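Local coordinates for Hia (Adhesin) (Haemophilus influenzae, PDB 3EMF), which serves as a trimeric autotransporter adhesin of the bacterial outer membrane, this fragment being its second binding domain, BD2, which probably contacts the host cell, at the interface of chains A and B. Coordinates in Å, arbitrary orientation; residue numbers count along the deposited sequence, not the author numbering. Chains: chain A/B, Hia (Adhesin).

The interface of chains A and B. Residues chain A 35, 68-71; chain B 84-85, 88-90.
Between A:Val69 and B:Glu89 two strands from different subunits pair in parallel, showing how a trimeric autotransporter adhesin continues a beta-sheet from one chain into the next; the paired strands fall within the Trp-ring domain. The backbone ladder joins strand 67-74 of chain A to strand 89-94 of chain B. A:Val69 uses both its polar backbone atoms: N donates to B:Asp88 O at 2.9 Å, and O accepts from B:Val90 N. Two residues on, A:Ser71 N donates to B:Val90 O.

On one side of this ladder, the carboxylate of B:Glu89 is gripped by two hydroxyls of chain A. Its side chain runs extended, CG anti to the backbone N (chi1 -177°), which carries its carboxylate slantwise past A:Val69 to A:Ser71, whose OG donates to B:Glu89 OE2 at 2.5 Å, on the anti side, tilted somewhat out of the carboxylate plane. The phenol of A:Tyr35 donates from OH to B:Glu89 OE1 at 2.9 Å, approaching from above the carboxylate plane, with ring and carboxylate turned 71° apart. These two bonds, one to each oxygen, should restrain the carboxylate's rotation. The side chains of B:Glu89 and A:Val69 cross obliquely, B:Glu89 CG lying 3.9 Å from A:Val69 CG1; the other methyl of A:Val69, CG2, sits 3.5 Å above the centre of the A:Tyr35 ring and backs the phenol from within its own chain.

Apolar packing occupies the opposite side of the ladder. CG of A:Trp68 stands between its backbone N and carbonyl carbon (chi1 49°), and the six-membered ring of the indole, through CZ3, touches B:Val90 CB at 4.1 Å. B:Val84 CG1 meets A:Trp68 CB at the base of the indole. Behind this contact, B:Asp88 OD2 accepts a hydrogen bond from B:Lys85 N, which should help brace the turn between the two chain B strands.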
ATOM      1  N   TYR A  35      -0.415 -14.385  -1.139  1.00 30.84           N
ATOM      2  CA  TYR A  35      -1.618 -13.563  -1.121  1.00 21.53           C
ATOM      3  C   TYR A  35      -2.564 -13.957  -0.013  1.00 28.95           C
ATOM      4  O   TYR A  35      -3.580 -13.293   0.211  1.00 24.09           O
ATOM      5  CB  TYR A  35      -2.362 -13.639  -2.459  1.00 24.56           C
ATOM      6  CG  TYR A  35      -1.643 -12.929  -3.571  1.00 23.53           C
ATOM      7  CD1 TYR A  35      -2.055 -11.671  -4.010  1.00 28.45           C
ATOM      8  CD2 TYR A  35      -0.531 -13.502  -4.164  1.00 25.87           C
ATOM      9  CE1 TYR A  35      -1.374 -11.023  -5.025  1.00 36.89           C
ATOM     10  CE2 TYR A  35       0.161 -12.861  -5.162  1.00 25.43           C
ATOM     11  CZ  TYR A  35      -0.267 -11.632  -5.599  1.00 40.96           C
ATOM     12  OH  TYR A  35       0.435 -11.018  -6.612  1.00 45.63           O
ATOM     13  N   TRP A  68      -0.206  -5.179  -0.435  1.00 22.61           N
ATOM     14  CA  TRP A  68       0.342  -5.581  -1.713  1.00 23.30           C
ATOM     15  C   TRP A  68       1.442  -6.596  -1.439  1.00 22.42           C
ATOM     16  O   TRP A  68       1.937  -6.701  -0.312  1.00 22.42           O
ATOM     17  CB  TRP A  68       0.871  -4.356  -2.500  1.00 17.54           C
ATOM     18  CG  TRP A  68       1.768  -3.440  -1.734  1.00 23.83           C
ATOM     19  CD1 TRP A  68       1.392  -2.454  -0.845  1.00 17.94           C
ATOM     20  CD2 TRP A  68       3.200  -3.386  -1.808  1.00 25.50           C
ATOM     21  NE1 TRP A  68       2.509  -1.811  -0.370  1.00 19.20           N
ATOM     22  CE2 TRP A  68       3.626  -2.355  -0.955  1.00 23.38           C
ATOM     23  CE3 TRP A  68       4.163  -4.104  -2.527  1.00 21.41           C
ATOM     24  CZ2 TRP A  68       4.978  -2.038  -0.783  1.00 25.59           C
ATOM     25  CZ3 TRP A  68       5.498  -3.785  -2.356  1.00 22.76           C
ATOM     26  CH2 TRP A  68       5.891  -2.759  -1.500  1.00 22.68           C
ATOM     27  N   VAL A  69       1.832  -7.330  -2.470  1.00 25.72           N
ATOM     28  CA  VAL A  69       2.830  -8.375  -2.305  1.00 20.78           C
ATOM     29  C   VAL A  69       4.222  -7.909  -2.732  1.00 24.70           C
ATOM     30  O   VAL A  69       4.404  -7.317  -3.799  1.00 25.58           O
ATOM     31  CB  VAL A  69       2.428  -9.639  -3.075  1.00 24.71           C
ATOM     32  CG1 VAL A  69       3.512 -10.673  -2.974  1.00 28.37           C
ATOM     33  CG2 VAL A  69       1.093 -10.185  -2.543  1.00 19.54           C
ATOM     34  N   LEU A  70       5.196  -8.169  -1.871  1.00 24.08           N
ATOM     35  CA  LEU A  70       6.571  -7.800  -2.121  1.00 22.44           C
ATOM     36  C   LEU A  70       7.405  -9.060  -2.322  1.00 37.14           C
ATOM     37  O   LEU A  70       7.389  -9.963  -1.482  1.00 32.02           O
ATOM     38  CB  LEU A  70       7.104  -7.012  -0.933  1.00 19.60           C
ATOM     39  CG  LEU A  70       8.615  -6.789  -0.877  1.00 33.73           C
ATOM     40  CD1 LEU A  70       9.063  -5.800  -1.923  1.00 29.07           C
ATOM     41  CD2 LEU A  70       9.006  -6.303   0.508  1.00 32.64           C
ATOM     42  N   SER A  71       8.132  -9.118  -3.431  1.00 44.37           N
ATOM     43  CA  SER A  71       8.876 -10.321  -3.779  1.00 43.57           C
ATOM     44  C   SER A  71      10.307 -10.015  -4.172  1.00 43.92           C
ATOM     45  O   SER A  71      10.596  -8.933  -4.684  1.00 37.69           O
ATOM     46  CB  SER A  71       8.181 -11.035  -4.938  1.00 45.29           C
ATOM     47  OG  SER A  71       6.902 -11.488  -4.542  1.00 43.39           O
TER
ATOM     48  N   VAL B  84       0.319   0.675  -8.176  1.00 29.49           N
ATOM     49  CA  VAL B  84       0.295  -0.491  -7.292  1.00 26.09           C
ATOM     50  C   VAL B  84      -0.975  -0.426  -6.458  1.00 29.63           C
ATOM     51  O   VAL B  84      -1.079   0.348  -5.513  1.00 27.64           O
ATOM     52  CB  VAL B  84       1.522  -0.560  -6.407  1.00 23.92           C
ATOM     53  CG1 VAL B  84       1.532  -1.887  -5.570  1.00 26.41           C
ATOM     54  CG2 VAL B  84       2.771  -0.457  -7.258  1.00 26.91           C
ATOM     55  N   LYS B  85      -1.970  -1.204  -6.854  1.00 26.22           N
ATOM     56  CA  LYS B  85      -3.240  -1.191  -6.166  1.00 20.66           C
ATOM     57  C   LYS B  85      -3.267  -2.328  -5.131  1.00 27.06           C
ATOM     58  O   LYS B  85      -2.295  -3.051  -4.970  1.00 24.44           O
ATOM     59  CB  LYS B  85      -4.359  -1.374  -7.184  1.00 26.72           C
ATOM     60  CG  LYS B  85      -4.304  -0.336  -8.317  1.00 37.00           C
ATOM     61  CD  LYS B  85      -5.413   0.657  -8.208  1.00 37.55           C
ATOM     62  CE  LYS B  85      -6.685   0.087  -8.788  1.00 44.10           C
ATOM     63  NZ  LYS B  85      -7.730   1.133  -8.937  1.00 59.35           N
ATOM     64  N   ASP B  88      -1.802  -5.974  -5.797  1.00 25.09           N
ATOM     65  CA  ASP B  88      -0.839  -6.019  -6.885  1.00 27.58           C
ATOM     66  C   ASP B  88       0.484  -6.526  -6.296  1.00 33.38           C
ATOM     67  O   ASP B  88       0.621  -6.652  -5.066  1.00 25.46           O
ATOM     68  CB  ASP B  88      -0.637  -4.634  -7.507  1.00 31.10           C
ATOM     69  CG  ASP B  88      -1.694  -4.295  -8.567  1.00 41.31           C
ATOM     70  OD1 ASP B  88      -2.438  -5.202  -9.012  1.00 36.18           O
ATOM     71  OD2 ASP B  88      -1.772  -3.112  -8.956  1.00 37.31           O
ATOM     72  N   GLU B  89       1.453  -6.792  -7.164  1.00 36.09           N
ATOM     73  CA  GLU B  89       2.749  -7.326  -6.736  1.00 37.34           C
ATOM     74  C   GLU B  89       3.955  -6.555  -7.284  1.00 27.98           C
ATOM     75  O   GLU B  89       4.009  -6.192  -8.466  1.00 32.27           O
ATOM     76  CB  GLU B  89       2.871  -8.812  -7.103  1.00 40.74           C
ATOM     77  CG  GLU B  89       4.179  -9.459  -6.611  1.00 43.93           C
ATOM     78  CD  GLU B  89       4.213 -10.978  -6.763  1.00 48.68           C
ATOM     79  OE1 GLU B  89       3.237 -11.558  -7.289  1.00 46.99           O
ATOM     80  OE2 GLU B  89       5.231 -11.592  -6.365  1.00 48.99           O
ATOM     81  N   VAL B  90       4.924  -6.292  -6.420  1.00 31.04           N
ATOM     82  CA  VAL B  90       6.184  -5.746  -6.892  1.00 30.46           C
ATOM     83  C   VAL B  90       7.296  -6.750  -6.624  1.00 29.43           C
ATOM     84  O   VAL B  90       7.534  -7.131  -5.490  1.00 25.92           O
ATOM     85  CB  VAL B  90       6.532  -4.403  -6.241  1.00 26.38           C
ATOM     86  CG1 VAL B  90       7.801  -3.859  -6.868  1.00 30.95           C
ATOM     87  CG2 VAL B  90       5.386  -3.412  -6.435  1.00 22.48           C
TER